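Local coordinates for putative fumarylpyruvate hydrolase (Burkholderia cenocepacia, PDB 4MAQ), which belongs to the fumarylacetoacetate hydrolase (FAH) family of enzymes, its own activity not being established, at residues Leu85-Val93 with Ile165-Gln175; Pro147-Thr157 with Asp227-Val235. One frame throughout, in Å; residues are numbered along the deposited sequence.

Both interactions join the same two layers of the fold, the eight-stranded mixed sheet and the five-stranded sheet that packs against it. Interaction 1 is the more fully buried: strand 85-93 lies over the hairpin 165-175, and a glutamine carbonyl oxygen gripped by two N-H groups sits among aliphatic side chains. Interaction 2 runs from the interior to the rim. At its Pro147 end it is apolar, whereas around Arg152 and Thr157 it turns to backbone carbonyls, a weak hydrogen bond and bridging waters. The two contacts meet where Ile89 CD1 packs on Phe232 CE2 at 3.4 Å, so their buried parts adjoin.

Interaction 1: Leu85-Val93 with Ile165-Gln175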
# COMPACT_ATOMS: atom_id res chain seq x y z
N LEU B 85 17.05 11.73 1.15
CA LEU B 85 16.31 11.02 0.09
C LEU B 85 17.28 10.19 -0.71
O LEU B 85 18.24 10.74 -1.26
CB LEU B 85 15.64 12.03 -0.82
CG LEU B 85 14.72 11.48 -1.90
CD1 LEU B 85 13.46 10.86 -1.33
CD2 LEU B 85 14.36 12.64 -2.81
N HIS B 86 17.06 8.87 -0.78
CA HIS B 86 17.97 8.02 -1.54
C HIS B 86 17.34 7.49 -2.82
O HIS B 86 16.12 7.32 -2.89
CB HIS B 86 18.47 6.86 -0.69
CG HIS B 86 19.55 7.28 0.26
ND1 HIS B 86 20.58 6.45 0.64
CD2 HIS B 86 19.79 8.48 0.86
CE1 HIS B 86 21.38 7.10 1.47
NE2 HIS B 86 20.93 8.34 1.61
N HIS B 87 18.20 7.18 -3.80
CA HIS B 87 17.78 6.58 -5.07
C HIS B 87 18.21 5.13 -5.17
O HIS B 87 19.30 4.78 -4.72
CB HIS B 87 18.41 7.33 -6.28
CG HIS B 87 19.91 7.40 -6.24
ND1 HIS B 87 20.73 6.34 -6.56
CD2 HIS B 87 20.74 8.42 -5.90
CE1 HIS B 87 22.00 6.71 -6.45
NE2 HIS B 87 22.03 7.96 -6.02
N GLU B 88 17.37 4.32 -5.79
CA GLU B 88 17.72 2.96 -6.21
C GLU B 88 17.11 2.70 -7.58
O GLU B 88 15.88 2.57 -7.71
CB GLU B 88 17.20 1.92 -5.22
CG GLU B 88 17.89 1.95 -3.88
CD GLU B 88 17.14 1.14 -2.86
OE1 GLU B 88 16.85 -0.03 -3.14
OE2 GLU B 88 16.81 1.69 -1.79
N ILE B 89 17.96 2.62 -8.61
CA ILE B 89 17.49 2.31 -9.98
C ILE B 89 17.04 0.83 -10.07
O ILE B 89 17.74 -0.06 -9.57
CB ILE B 89 18.63 2.57 -11.01
CG1 ILE B 89 18.15 2.39 -12.45
CG2 ILE B 89 19.87 1.71 -10.77
CD1 ILE B 89 17.29 3.54 -12.88
N GLU B 90 15.90 0.57 -10.72
CA GLU B 90 15.35 -0.81 -10.80
C GLU B 90 14.64 -1.06 -12.11
O GLU B 90 13.98 -0.17 -12.63
CB GLU B 90 14.39 -1.06 -9.64
CG GLU B 90 15.01 -0.66 -8.32
CD GLU B 90 14.47 -1.32 -7.08
OE1 GLU B 90 13.71 -2.30 -7.15
OE2 GLU B 90 14.89 -0.83 -6.02
N LEU B 91 14.73 -2.31 -12.59
CA LEU B 91 13.84 -2.81 -13.63
C LEU B 91 12.44 -3.02 -13.04
O LEU B 91 12.30 -3.68 -12.02
CB LEU B 91 14.36 -4.11 -14.25
CG LEU B 91 13.46 -4.71 -15.33
CD1 LEU B 91 13.55 -3.90 -16.61
CD2 LEU B 91 13.86 -6.15 -15.59
N VAL B 92 11.43 -2.45 -13.68
CA VAL B 92 10.04 -2.60 -13.24
C VAL B 92 9.30 -3.55 -14.19
O VAL B 92 9.37 -3.42 -15.42
CB VAL B 92 9.33 -1.24 -13.20
CG1 VAL B 92 7.84 -1.40 -12.88
CG2 VAL B 92 9.98 -0.34 -12.15
N VAL B 93 8.68 -4.58 -13.62
CA VAL B 93 7.91 -5.57 -14.37
C VAL B 93 6.42 -5.31 -14.21
O VAL B 93 5.94 -5.14 -13.08
CB VAL B 93 8.25 -6.99 -13.86
CG1 VAL B 93 7.54 -8.00 -14.72
CG2 VAL B 93 9.76 -7.23 -13.90
N ILE B 165 22.09 -1.60 -16.33
CA ILE B 165 21.09 -0.87 -15.54
C ILE B 165 21.90 0.19 -14.80
O ILE B 165 22.91 -0.13 -14.15
CB ILE B 165 20.28 -1.80 -14.60
CG1 ILE B 165 19.43 -0.97 -13.63
CG2 ILE B 165 21.17 -2.81 -13.84
CD1 ILE B 165 18.31 -1.74 -12.95
N TRP B 166 21.50 1.46 -14.92
CA TRP B 166 22.39 2.53 -14.47
C TRP B 166 21.59 3.74 -14.02
O TRP B 166 20.43 3.95 -14.42
CB TRP B 166 23.38 2.90 -15.60
CG TRP B 166 22.67 3.48 -16.80
CD1 TRP B 166 22.05 2.79 -17.82
CD2 TRP B 166 22.46 4.87 -17.07
NE1 TRP B 166 21.47 3.69 -18.70
CE2 TRP B 166 21.72 4.96 -18.27
CE3 TRP B 166 22.85 6.06 -16.41
CZ2 TRP B 166 21.34 6.20 -18.83
CZ3 TRP B 166 22.46 7.29 -16.97
CH2 TRP B 166 21.71 7.35 -18.16
N LEU B 167 22.24 4.57 -13.22
CA LEU B 167 21.66 5.83 -12.79
C LEU B 167 22.80 6.82 -12.57
O LEU B 167 23.85 6.46 -12.04
CB LEU B 167 20.83 5.63 -11.50
CG LEU B 167 20.21 6.88 -10.85
CD1 LEU B 167 18.97 6.49 -10.07
CD2 LEU B 167 21.18 7.64 -9.94
N ALA B 168 22.59 8.06 -13.03
CA ALA B 168 23.53 9.16 -12.80
C ALA B 168 22.81 10.34 -12.17
O ALA B 168 21.58 10.50 -12.31
CB ALA B 168 24.16 9.58 -14.13
N VAL B 169 23.60 11.15 -11.47
CA VAL B 169 23.10 12.37 -10.83
C VAL B 169 23.99 13.51 -11.30
O VAL B 169 25.23 13.46 -11.15
CB VAL B 169 23.17 12.26 -9.28
CG1 VAL B 169 22.86 13.59 -8.61
CG2 VAL B 169 22.22 11.17 -8.78
N ASN B 170 23.37 14.52 -11.89
CA ASN B 170 24.11 15.63 -12.48
C ASN B 170 25.22 15.13 -13.41
O ASN B 170 26.33 15.68 -13.46
CB ASN B 170 24.63 16.59 -11.39
CG ASN B 170 23.51 17.05 -10.50
OD1 ASN B 170 22.39 17.25 -10.96
ND2 ASN B 170 23.80 17.20 -9.21
N GLY B 171 24.89 14.08 -14.15
CA GLY B 171 25.81 13.54 -15.17
C GLY B 171 26.88 12.61 -14.60
O GLY B 171 27.68 12.07 -15.36
N ASP B 172 26.89 12.41 -13.29
CA ASP B 172 27.92 11.58 -12.64
C ASP B 172 27.31 10.21 -12.30
O ASP B 172 26.32 10.14 -11.56
CB ASP B 172 28.37 12.31 -11.37
CG ASP B 172 29.41 11.56 -10.60
OD1 ASP B 172 30.52 11.36 -11.12
OD2 ASP B 172 29.14 11.21 -9.43
N THR B 173 27.87 9.14 -12.86
CA THR B 173 27.29 7.82 -12.64
C THR B 173 27.38 7.44 -11.16
O THR B 173 28.45 7.52 -10.55
CB THR B 173 28.01 6.76 -13.49
OG1 THR B 173 27.88 7.13 -14.87
CG2 THR B 173 27.39 5.38 -13.28
N ARG B 174 26.24 7.02 -10.60
CA ARG B 174 26.18 6.61 -9.20
C ARG B 174 25.87 5.13 -9.07
O ARG B 174 26.29 4.50 -8.09
CB ARG B 174 25.11 7.43 -8.43
CG ARG B 174 25.24 8.96 -8.48
CD ARG B 174 26.37 9.49 -7.61
NE ARG B 174 26.71 10.90 -7.90
CZ ARG B 174 26.17 11.98 -7.31
NH1 ARG B 174 25.23 11.85 -6.36
NH2 ARG B 174 26.58 13.20 -7.68
N GLN B 175 25.13 4.57 -10.02
CA GLN B 175 24.85 3.12 -10.01
C GLN B 175 25.08 2.58 -11.39
O GLN B 175 24.69 3.21 -12.38
CB GLN B 175 23.40 2.82 -9.60
CG GLN B 175 23.02 3.38 -8.23
CD GLN B 175 21.68 2.84 -7.77
OE1 GLN B 175 20.65 3.52 -7.89
NE2 GLN B 175 21.66 1.61 -7.30
O HOH W 1 23.83 9.79 -5.10
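Ile89 and His87 reach from strand 85-93 onto the hairpin 165-175, and Gln175 answers both with one atom. Gln175 OE1 accepts from Ile89 N at 2.9 Å, a nearly straight bond (163°), and from His87 ND1 at 3.1 Å. The two donors arrive from opposite faces of the amide plane, the imidazole one standing well above it, while OE1 itself lies close to the plane of the ring. With NE2 bonded to Thr209 OG1 as well, the amide is held at both ends, which fixes its rotation.

Packing is tight around this polar knot. Leu167 CD2 sits over the middle of one His87 face, 3.7 Å from the ring centroid, a CH-pi contact. Ile89 has CG1 anti to the backbone N (chi1 -175°), a torsion that sends this branch against Ile165 CG1 at 3.8 Å and near Trp166 O, while its CB meets Leu167 CB. Beyond them, Ile165 CD1 ends against the backbone at Glu90 and Leu91.

This is face-to-face packing of two beta sheets in the FAH-family fold, the strand segments 85-93 and 165-169 running at 147°. A classic beta bulge, with Arg174 and Gln175 both opposite Leu167, lets these two neighbours both point toward the strand; Leu167 O takes both their N-H groups.

Toward the turn at Asn170-Gly171 the contact thins out. Val169 CG2 only grazes the ring, 4.2 Å from His87 NE2, and a water joins that nitrogen to Arg174 NH1. Arg174, with Val169 over one guanidinium face, turns its NE to Asp172 OD2 in a 2.9 Å salt bridge on the solvent side.

Interaction 2: Pro147-Thr157 with Asp227-Val235; sequences PVTALRAATAT and DGIATFEFV
Thr149 points at strand 230-235 and spreads its two branches along it. With chi1 at 63°, Thr149 CG2 turns to Phe232 CB, 3.7 Å away, the two side chains crossing at about a right angle; Thr149 OG1 lies 3.4 Å from Ala230 CB. The hydroxyl donates to Ala150 O and is hydrogen-bonded to Val116 N of strand 111-122. Further along, Pro147 crosses Phe234 almost perpendicularly, Pro147 CB lying 4.2 Å from Phe234 CE2. Here strand meets strand, joining the two sheets of the FAH-family fold. A right angle recurs at the other end, where Ile229 CD1 meets Thr157 CB and CG2 and carries the apolar packing on between loop and helix 154-157.

Between these points Arg152 bends at chi3 (79°) and brings its guanidinium edge toward two carbonyls. Arg152 NH2 makes a weak, strongly bent bond (121°) to Gly228 O at 3.0 Å, and Arg152 CD lies 3.2 Å from Ile229 O. One water bridges Ala150 O to Ile229 O; another joins Gly228 O to Thr157 O, weakly at the latter. Direct polar bonding across the contact is thus slight, so cohesion probably comes mostly from the apolar contacts.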
# COMPACT_ATOMS: atom_id res chain seq x y z
N PRO B 147 8.97 6.96 -9.12
CA PRO B 147 8.96 7.38 -10.52
C PRO B 147 9.25 6.21 -11.47
O PRO B 147 10.16 5.42 -11.20
CB PRO B 147 10.09 8.44 -10.61
CG PRO B 147 10.57 8.66 -9.23
CD PRO B 147 10.00 7.65 -8.32
N VAL B 148 8.48 6.10 -12.55
CA VAL B 148 8.63 5.02 -13.54
C VAL B 148 8.55 5.63 -14.94
O VAL B 148 7.76 6.56 -15.17
CB VAL B 148 7.54 3.91 -13.35
CG1 VAL B 148 7.68 2.77 -14.37
CG2 VAL B 148 7.57 3.31 -11.94
N THR B 149 9.32 5.08 -15.88
CA THR B 149 9.23 5.48 -17.28
C THR B 149 7.94 4.98 -17.91
O THR B 149 7.25 4.10 -17.37
CB THR B 149 10.39 4.92 -18.10
OG1 THR B 149 10.35 3.48 -18.09
CG2 THR B 149 11.73 5.45 -17.55
N ALA B 150 7.64 5.49 -19.11
CA ALA B 150 6.68 4.81 -19.94
C ALA B 150 7.06 3.32 -20.07
O ALA B 150 8.26 2.94 -20.10
CB ALA B 150 6.61 5.50 -21.30
N LEU B 151 6.03 2.48 -20.10
CA LEU B 151 6.21 1.05 -20.24
C LEU B 151 6.25 0.62 -21.70
O LEU B 151 5.58 1.22 -22.55
CB LEU B 151 5.08 0.30 -19.54
CG LEU B 151 4.83 0.67 -18.07
CD1 LEU B 151 3.71 -0.20 -17.54
CD2 LEU B 151 6.05 0.55 -17.17
N ARG B 152 7.01 -0.44 -21.96
CA ARG B 152 6.99 -1.11 -23.26
C ARG B 152 6.42 -2.51 -23.12
O ARG B 152 6.74 -3.23 -22.16
CB ARG B 152 8.38 -1.18 -23.86
CG ARG B 152 8.98 0.18 -24.16
CD ARG B 152 10.32 0.02 -24.84
NE ARG B 152 10.08 -0.29 -26.23
CZ ARG B 152 10.99 -0.76 -27.06
NH1 ARG B 152 10.66 -1.00 -28.34
NH2 ARG B 152 12.24 -0.97 -26.64
N ALA B 153 5.59 -2.93 -24.08
CA ALA B 153 5.05 -4.29 -24.08
C ALA B 153 6.17 -5.30 -24.24
O ALA B 153 7.13 -5.07 -24.98
CB ALA B 153 4.05 -4.44 -25.22
N ALA B 154 6.04 -6.43 -23.57
CA ALA B 154 7.04 -7.51 -23.68
C ALA B 154 7.16 -8.06 -25.12
O ALA B 154 8.20 -8.60 -25.48
CB ALA B 154 6.73 -8.63 -22.70
N THR B 155 6.11 -7.92 -25.92
CA THR B 155 6.19 -8.31 -27.32
C THR B 155 7.18 -7.43 -28.09
O THR B 155 7.73 -7.85 -29.11
CB THR B 155 4.81 -8.23 -28.00
OG1 THR B 155 4.28 -6.93 -27.81
CG2 THR B 155 3.85 -9.23 -27.41
N ALA B 156 7.42 -6.22 -27.59
CA ALA B 156 8.40 -5.30 -28.20
C ALA B 156 9.82 -5.48 -27.66
O ALA B 156 10.77 -5.20 -28.37
CB ALA B 156 7.97 -3.86 -28.00
N THR B 157 9.96 -5.93 -26.41
CA THR B 157 11.27 -5.96 -25.74
C THR B 157 11.85 -7.36 -25.54
O THR B 157 13.04 -7.50 -25.26
CB THR B 157 11.18 -5.31 -24.34
OG1 THR B 157 10.17 -5.98 -23.58
CG2 THR B 157 10.80 -3.84 -24.45
N ASP B 227 19.27 -0.89 -20.60
CA ASP B 227 19.49 -0.95 -22.04
C ASP B 227 18.35 -1.71 -22.74
O ASP B 227 18.00 -2.85 -22.36
CB ASP B 227 20.86 -1.54 -22.36
CG ASP B 227 22.00 -0.56 -22.14
OD1 ASP B 227 21.80 0.61 -21.74
OD2 ASP B 227 23.15 -0.95 -22.41
N GLY B 228 17.79 -1.10 -23.78
CA GLY B 228 16.71 -1.69 -24.57
C GLY B 228 15.32 -1.48 -24.00
O GLY B 228 14.32 -1.78 -24.68
N ILE B 229 15.22 -0.97 -22.77
CA ILE B 229 13.91 -0.84 -22.14
C ILE B 229 13.48 0.63 -22.11
O ILE B 229 12.46 0.98 -22.73
CB ILE B 229 13.87 -1.46 -20.71
CG1 ILE B 229 14.27 -2.94 -20.74
CG2 ILE B 229 12.51 -1.24 -20.04
CD1 ILE B 229 13.42 -3.82 -21.64
N ALA B 230 14.25 1.48 -21.43
CA ALA B 230 13.95 2.92 -21.38
C ALA B 230 15.12 3.66 -20.79
O ALA B 230 15.94 3.06 -20.08
CB ALA B 230 12.71 3.17 -20.53
N THR B 231 15.20 4.95 -21.08
CA THR B 231 16.03 5.86 -20.29
C THR B 231 15.11 6.94 -19.76
O THR B 231 13.97 7.08 -20.21
CB THR B 231 17.18 6.48 -21.11
OG1 THR B 231 16.62 7.24 -22.20
CG2 THR B 231 18.10 5.39 -21.65
N PHE B 232 15.61 7.70 -18.80
CA PHE B 232 14.82 8.78 -18.23
C PHE B 232 15.72 9.94 -17.81
O PHE B 232 16.97 9.78 -17.65
CB PHE B 232 13.99 8.33 -17.02
CG PHE B 232 14.81 7.93 -15.84
CD1 PHE B 232 15.27 8.88 -14.93
CD2 PHE B 232 15.11 6.58 -15.61
CE1 PHE B 232 16.05 8.50 -13.83
CE2 PHE B 232 15.89 6.20 -14.51
CZ PHE B 232 16.36 7.17 -13.62
N GLU B 233 15.07 11.08 -17.63
CA GLU B 233 15.71 12.29 -17.10
C GLU B 233 14.65 13.08 -16.34
O GLU B 233 13.59 13.36 -16.89
CB GLU B 233 16.29 13.11 -18.26
CG GLU B 233 16.91 14.46 -17.85
CD GLU B 233 17.85 15.04 -18.90
OE1 GLU B 233 18.34 14.28 -19.79
OE2 GLU B 233 18.10 16.26 -18.86
N PHE B 234 14.91 13.40 -15.08
CA PHE B 234 13.99 14.26 -14.30
C PHE B 234 14.78 15.09 -13.31
O PHE B 234 15.97 14.83 -13.07
CB PHE B 234 12.87 13.44 -13.61
CG PHE B 234 13.32 12.48 -12.52
CD1 PHE B 234 13.61 12.93 -11.23
CD2 PHE B 234 13.37 11.10 -12.75
CE1 PHE B 234 13.96 12.03 -10.22
CE2 PHE B 234 13.71 10.20 -11.74
CZ PHE B 234 14.03 10.66 -10.48
N VAL B 235 14.13 16.12 -12.78
CA VAL B 235 14.75 17.00 -11.81
C VAL B 235 14.04 16.84 -10.47
O VAL B 235 12.80 16.83 -10.41
CB VAL B 235 14.70 18.48 -12.31
CG1 VAL B 235 15.23 19.44 -11.26
CG2 VAL B 235 15.50 18.63 -13.60
O HOH W 2 9.94 2.70 -22.45
O HOH W 3 14.41 -4.45 -25.29